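Local coordinates for protein peptide ABC transporter permease (Staphylococcus hominis, PDB 6EXS) that probably carries peptides across the cell membrane as a POT family transporter and binds a thioalcohol-conjugated dipeptide, a malodour precursor of the human axilla, at residues A[292-303]-A[437-448]. Residues are numbered along the deposited sequence; the frame is centred on the assembly and turned at random.
Sequences FILGMLFWSIQE and WLLTNASAQAIN. With C3H (2-[[(2~{R})-2-azanyl-3-[(3~{S})-3-methyl-1-oxidanyl-hexan-3-yl]sulfanyl-propanoyl]amino]ethanoic acid), chain O.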
loop_
_atom_site.group_PDB
_atom_site.type_symbol
_atom_site.label_atom_id
_atom_site.label_comp_id
_atom_site.label_asym_id
_atom_site.label_seq_id
_atom_site.Cartn_x
_atom_site.Cartn_y
_atom_site.Cartn_z
ATOM N N PHE A 292 -9.235 -11.885 -7.172
ATOM C CA PHE A 292 -8.517 -10.704 -7.659
ATOM C C PHE A 292 -9.490 -9.511 -7.804
ATOM O O PHE A 292 -9.158 -8.407 -7.365
ATOM C CB PHE A 292 -7.759 -10.973 -8.985
ATOM C CG PHE A 292 -6.899 -9.799 -9.406
ATOM C CD1 PHE A 292 -7.437 -8.750 -10.149
ATOM C CD2 PHE A 292 -5.568 -9.713 -9.009
ATOM C CE1 PHE A 292 -6.664 -7.630 -10.469
ATOM C CE2 PHE A 292 -4.796 -8.593 -9.332
ATOM C CZ PHE A 292 -5.351 -7.556 -10.052
ATOM N N ILE A 293 -10.676 -9.748 -8.417
ATOM C CA ILE A 293 -11.749 -8.762 -8.599
ATOM C C ILE A 293 -12.236 -8.305 -7.207
ATOM O O ILE A 293 -12.237 -7.102 -6.945
ATOM C CB ILE A 293 -12.917 -9.291 -9.501
ATOM C CG1 ILE A 293 -12.417 -9.997 -10.797
ATOM C CG2 ILE A 293 -13.945 -8.194 -9.822
ATOM C CD1 ILE A 293 -11.559 -9.149 -11.830
ATOM N N LEU A 294 -12.584 -9.259 -6.308
ATOM C CA LEU A 294 -13.033 -8.960 -4.947
ATOM C C LEU A 294 -12.006 -8.129 -4.180
ATOM O O LEU A 294 -12.390 -7.148 -3.524
ATOM C CB LEU A 294 -13.405 -10.234 -4.160
ATOM C CG LEU A 294 -14.692 -10.990 -4.572
ATOM C CD1 LEU A 294 -14.932 -12.178 -3.665
ATOM C CD2 LEU A 294 -15.921 -10.099 -4.541
ATOM N N GLY A 295 -10.720 -8.496 -4.315
ATOM C CA GLY A 295 -9.586 -7.796 -3.706
ATOM C C GLY A 295 -9.404 -6.384 -4.241
ATOM O O GLY A 295 -9.161 -5.454 -3.473
ATOM N N MET A 296 -9.555 -6.216 -5.564
ATOM C CA MET A 296 -9.443 -4.935 -6.257
ATOM C C MET A 296 -10.561 -3.975 -5.806
ATOM O O MET A 296 -10.272 -2.818 -5.488
ATOM C CB MET A 296 -9.480 -5.154 -7.779
ATOM C CG MET A 296 -8.706 -4.127 -8.553
ATOM S SD MET A 296 -8.486 -4.547 -10.302
ATOM C CE MET A 296 -10.159 -4.281 -10.920
ATOM N N LEU A 297 -11.828 -4.478 -5.746
ATOM C CA LEU A 297 -13.011 -3.735 -5.309
ATOM C C LEU A 297 -12.856 -3.281 -3.856
ATOM O O LEU A 297 -13.314 -2.187 -3.509
ATOM C CB LEU A 297 -14.300 -4.574 -5.446
ATOM C CG LEU A 297 -14.843 -4.903 -6.841
ATOM C CD1 LEU A 297 -15.844 -6.016 -6.753
ATOM C CD2 LEU A 297 -15.479 -3.676 -7.515
ATOM N N PHE A 298 -12.209 -4.112 -3.008
ATOM C CA PHE A 298 -11.974 -3.759 -1.603
ATOM C C PHE A 298 -10.979 -2.600 -1.472
ATOM O O PHE A 298 -11.274 -1.628 -0.771
ATOM C CB PHE A 298 -11.501 -4.963 -0.753
ATOM C CG PHE A 298 -11.184 -4.504 0.650
ATOM C CD1 PHE A 298 -12.190 -4.383 1.600
ATOM C CD2 PHE A 298 -9.910 -4.056 0.982
ATOM C CE1 PHE A 298 -11.920 -3.858 2.856
ATOM C CE2 PHE A 298 -9.645 -3.530 2.239
ATOM C CZ PHE A 298 -10.655 -3.419 3.158
ATOM N N TRP A 299 -9.781 -2.729 -2.105
ATOM C CA TRP A 299 -8.736 -1.708 -2.038
ATOM C C TRP A 299 -9.107 -0.425 -2.756
ATOM O O TRP A 299 -8.586 0.620 -2.381
ATOM C CB TRP A 299 -7.369 -2.229 -2.501
ATOM C CG TRP A 299 -6.841 -3.338 -1.654
ATOM C CD1 TRP A 299 -6.640 -4.632 -2.036
ATOM C CD2 TRP A 299 -6.524 -3.278 -0.257
ATOM N NE1 TRP A 299 -6.187 -5.375 -0.974
ATOM C CE2 TRP A 299 -6.102 -4.569 0.132
ATOM C CE3 TRP A 299 -6.492 -2.241 0.691
ATOM C CZ2 TRP A 299 -5.693 -4.861 1.439
ATOM C CZ3 TRP A 299 -6.093 -2.526 1.983
ATOM C CH2 TRP A 299 -5.708 -3.825 2.353
ATOM N N SER A 300 -10.024 -0.472 -3.739
ATOM C CA SER A 300 -10.464 0.750 -4.437
ATOM C C SER A 300 -11.143 1.683 -3.429
ATOM O O SER A 300 -10.726 2.832 -3.286
ATOM C CB SER A 300 -11.394 0.416 -5.604
ATOM O OG SER A 300 -11.961 1.586 -6.173
ATOM N N ILE A 301 -12.115 1.139 -2.669
ATOM C CA ILE A 301 -12.852 1.839 -1.624
ATOM C C ILE A 301 -11.939 2.142 -0.438
ATOM O O ILE A 301 -11.875 3.296 -0.015
ATOM C CB ILE A 301 -14.160 1.102 -1.242
ATOM C CG1 ILE A 301 -15.164 1.172 -2.432
ATOM C CG2 ILE A 301 -14.772 1.707 0.042
ATOM C CD1 ILE A 301 -16.431 0.345 -2.294
ATOM N N GLN A 302 -11.187 1.136 0.053
ATOM C CA GLN A 302 -10.253 1.325 1.170
ATOM C C GLN A 302 -9.179 2.414 0.914
ATOM O O GLN A 302 -8.996 3.283 1.756
ATOM C CB GLN A 302 -9.604 -0.009 1.577
ATOM C CG GLN A 302 -8.987 -0.013 2.973
ATOM C CD GLN A 302 -7.627 0.643 3.050
ATOM O OE1 GLN A 302 -6.855 0.683 2.099
ATOM N NE2 GLN A 302 -7.291 1.153 4.207
ATOM N N GLU A 303 -8.475 2.370 -0.226
ATOM C CA GLU A 303 -7.430 3.360 -0.519
ATOM C C GLU A 303 -7.975 4.776 -0.800
ATOM O O GLU A 303 -7.188 5.727 -0.901
ATOM C CB GLU A 303 -6.510 2.885 -1.644
ATOM C CG GLU A 303 -5.634 1.695 -1.281
ATOM C CD GLU A 303 -4.413 1.973 -0.427
ATOM O OE1 GLU A 303 -4.261 3.116 0.064
ATOM O OE2 GLU A 303 -3.604 1.035 -0.246
ATOM N N TRP A 437 -1.418 -10.799 -5.719
ATOM C CA TRP A 437 -2.091 -10.276 -4.512
ATOM C C TRP A 437 -1.677 -8.800 -4.250
ATOM O O TRP A 437 -2.494 -8.000 -3.801
ATOM C CB TRP A 437 -1.941 -11.185 -3.260
ATOM C CG TRP A 437 -2.175 -10.464 -1.955
ATOM C CD1 TRP A 437 -1.221 -10.079 -1.058
ATOM C CD2 TRP A 437 -3.416 -9.891 -1.491
ATOM N NE1 TRP A 437 -1.787 -9.321 -0.055
ATOM C CE2 TRP A 437 -3.132 -9.185 -0.299
ATOM C CE3 TRP A 437 -4.736 -9.881 -1.981
ATOM C CZ2 TRP A 437 -4.126 -8.528 0.439
ATOM C CZ3 TRP A 437 -5.715 -9.201 -1.266
ATOM C CH2 TRP A 437 -5.409 -8.546 -0.067
ATOM N N LEU A 438 -0.431 -8.444 -4.593
ATOM C CA LEU A 438 0.099 -7.085 -4.489
ATOM C C LEU A 438 -0.562 -6.178 -5.555
ATOM O O LEU A 438 -0.816 -4.998 -5.294
ATOM C CB LEU A 438 1.617 -7.139 -4.684
ATOM C CG LEU A 438 2.462 -5.999 -4.124
ATOM C CD1 LEU A 438 2.242 -5.802 -2.618
ATOM C CD2 LEU A 438 3.900 -6.296 -4.337
ATOM N N LEU A 439 -0.881 -6.759 -6.733
ATOM C CA LEU A 439 -1.552 -6.079 -7.828
ATOM C C LEU A 439 -3.026 -5.782 -7.544
ATOM O O LEU A 439 -3.559 -4.857 -8.150
ATOM C CB LEU A 439 -1.372 -6.820 -9.160
ATOM C CG LEU A 439 -0.114 -6.436 -9.951
ATOM C CD1 LEU A 439 0.097 -7.367 -11.109
ATOM C CD2 LEU A 439 -0.176 -4.990 -10.456
ATOM N N THR A 440 -3.682 -6.508 -6.599
ATOM C CA THR A 440 -5.068 -6.191 -6.217
ATOM C C THR A 440 -5.089 -4.764 -5.667
ATOM O O THR A 440 -6.062 -4.053 -5.886
ATOM C CB THR A 440 -5.683 -7.202 -5.218
ATOM O OG1 THR A 440 -5.040 -7.128 -3.945
ATOM C CG2 THR A 440 -5.671 -8.626 -5.722
ATOM N N ASN A 441 -3.978 -4.329 -5.014
ATOM C CA ASN A 441 -3.815 -2.980 -4.467
ATOM C C ASN A 441 -3.257 -1.989 -5.500
ATOM O O ASN A 441 -3.812 -0.895 -5.648
ATOM C CB ASN A 441 -2.999 -2.979 -3.172
ATOM C CG ASN A 441 -3.109 -1.665 -2.429
ATOM O OD1 ASN A 441 -2.390 -0.694 -2.706
ATOM N ND2 ASN A 441 -4.054 -1.583 -1.513
ATOM N N ALA A 442 -2.188 -2.377 -6.230
ATOM C CA ALA A 442 -1.571 -1.562 -7.287
ATOM C C ALA A 442 -2.579 -1.202 -8.401
ATOM O O ALA A 442 -2.629 -0.047 -8.819
ATOM C CB ALA A 442 -0.371 -2.284 -7.874
ATOM N N SER A 443 -3.404 -2.176 -8.840
ATOM C CA SER A 443 -4.449 -1.972 -9.848
ATOM C C SER A 443 -5.610 -1.127 -9.318
ATOM O O SER A 443 -6.076 -0.254 -10.046
ATOM C CB SER A 443 -4.973 -3.302 -10.373
ATOM O OG SER A 443 -3.918 -3.996 -11.003
ATOM N N ALA A 444 -6.075 -1.380 -8.064
ATOM C CA ALA A 444 -7.162 -0.604 -7.446
ATOM C C ALA A 444 -6.788 0.876 -7.352
ATOM O O ALA A 444 -7.602 1.718 -7.704
ATOM C CB ALA A 444 -7.494 -1.149 -6.070
ATOM N N GLN A 445 -5.542 1.184 -6.938
ATOM C CA GLN A 445 -5.001 2.540 -6.850
ATOM C C GLN A 445 -4.827 3.190 -8.234
ATOM O O GLN A 445 -4.998 4.412 -8.363
ATOM C CB GLN A 445 -3.683 2.550 -6.053
ATOM C CG GLN A 445 -3.857 2.543 -4.530
ATOM C CD GLN A 445 -4.214 3.910 -3.975
ATOM O OE1 GLN A 445 -5.282 4.475 -4.260
ATOM N NE2 GLN A 445 -3.353 4.449 -3.123
ATOM N N ALA A 446 -4.520 2.360 -9.270
ATOM C CA ALA A 446 -4.379 2.774 -10.677
ATOM C C ALA A 446 -5.727 3.197 -11.252
ATOM O O ALA A 446 -5.778 4.185 -11.981
ATOM C CB ALA A 446 -3.792 1.649 -11.510
ATOM N N ILE A 447 -6.820 2.463 -10.923
ATOM C CA ILE A 447 -8.188 2.801 -11.344
ATOM C C ILE A 447 -8.620 4.082 -10.586
ATOM O O ILE A 447 -9.185 4.997 -11.195
ATOM C CB ILE A 447 -9.198 1.617 -11.126
ATOM C CG1 ILE A 447 -8.711 0.252 -11.719
ATOM C CG2 ILE A 447 -10.595 1.956 -11.623
ATOM C CD1 ILE A 447 -8.238 0.189 -13.170
ATOM N N ASN A 448 -8.318 4.146 -9.268
ATOM C CA ASN A 448 -8.621 5.290 -8.396
ATOM C C ASN A 448 -8.140 6.651 -8.934
ATOM O O ASN A 448 -8.862 7.635 -8.783
ATOM C CB ASN A 448 -8.097 5.060 -6.983
ATOM C CG ASN A 448 -8.950 4.142 -6.162
ATOM O OD1 ASN A 448 -10.079 3.818 -6.533
ATOM N ND2 ASN A 448 -8.424 3.691 -5.023
HETATM O O2 C3H O . -0.278 0.100 6.107
HETATM C C11 C3H O . -1.147 -0.189 6.849
HETATM O O3 C3H O . -1.536 -1.398 7.055
HETATM C C10 C3H O . -1.977 0.792 7.625
HETATM N N1 C3H O . -2.105 2.073 6.972
HETATM C C9 C3H O . -3.045 2.299 6.070
HETATM O O1 C3H O . -3.261 1.552 5.128
HETATM C C8 C3H O . -3.894 3.518 6.224
HETATM N N C3H O . -3.255 4.431 7.161
HETATM C C7 C3H O . -4.052 4.244 4.887
HETATM S S C3H O . -5.613 4.019 3.992
HETATM C C3 C3H O . -7.048 4.790 4.914
HETATM C C4 C3H O . -6.810 6.278 4.895
HETATM C C5 C3H O . -7.098 4.142 6.305
HETATM C C6 C3H O . -8.042 4.751 7.318
HETATM O O C3H O . -7.374 5.242 8.433
HETATM C C2 C3H O . -8.372 4.479 4.222
HETATM C C1 C3H O . -9.362 3.665 5.037
HETATM C C C3H O . -10.637 3.423 4.276
HETATM O O HOH W 1 -4.750 7.485 -2.270
#
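Trp299 and Thr440 are the interlocking knobs of this helix pair. The Trp299 indole, broad enough to fill a wide hole, lies among Trp437, Thr440, Asn441 and Ala444. Trp299 NE1 lies 3.4 Å from Trp437 CH2, with the two ring planes at 61°. Small, beta-branched Thr440 fits the opposing hole of Phe292, Gly295, Met296 and Trp299. Its two branches part: CG2 turns to the Phe292 ring, 3.5 Å from CD2, while a chi1 of 67° swings OG1 back to donate to Trp437 O one turn earlier, satisfying a hydroxyl inside an apolar layer. Gly295, lacking a side chain, leaves room for this threonine, and Ala444 CB comes within 3.3 Å of Met296 O. Such small residues let the axes of segments 292-302 and 437-448 approach to 8.0 Å, close enough for Met296 CA to point its hydrogen at Thr440 O.

Toward the C-terminal ends the contact becomes polar. Asn441 lays CB over one face of the Trp299 five-membered ring, and Asn441 ND2 donates a hydrogen bond to the anti lone pair of Glu303 OE2, at 2.9 Å. The Glu303 side chain bends at chi2, bringing its carboxylate into a nearly parallel stack with the Gln445 amide; Glu303 OE1 has a long, weak ion pair with Arg36. Asn448 suits its place beside Ser300 because its amide both gives and takes: ND2 donates to Ser300 O at 3.0 Å, and OD1 accepts from Ser300 OG at 2.9 Å and from Gln304.

The segments 292-302 and 437-448 thus cross at -49°, packing knobs-into-holes where helices 279-302 and 430-451 meet within the helical bundle of a major facilitator superfamily transporter, beside the peptide pocket that Gln302 helps line.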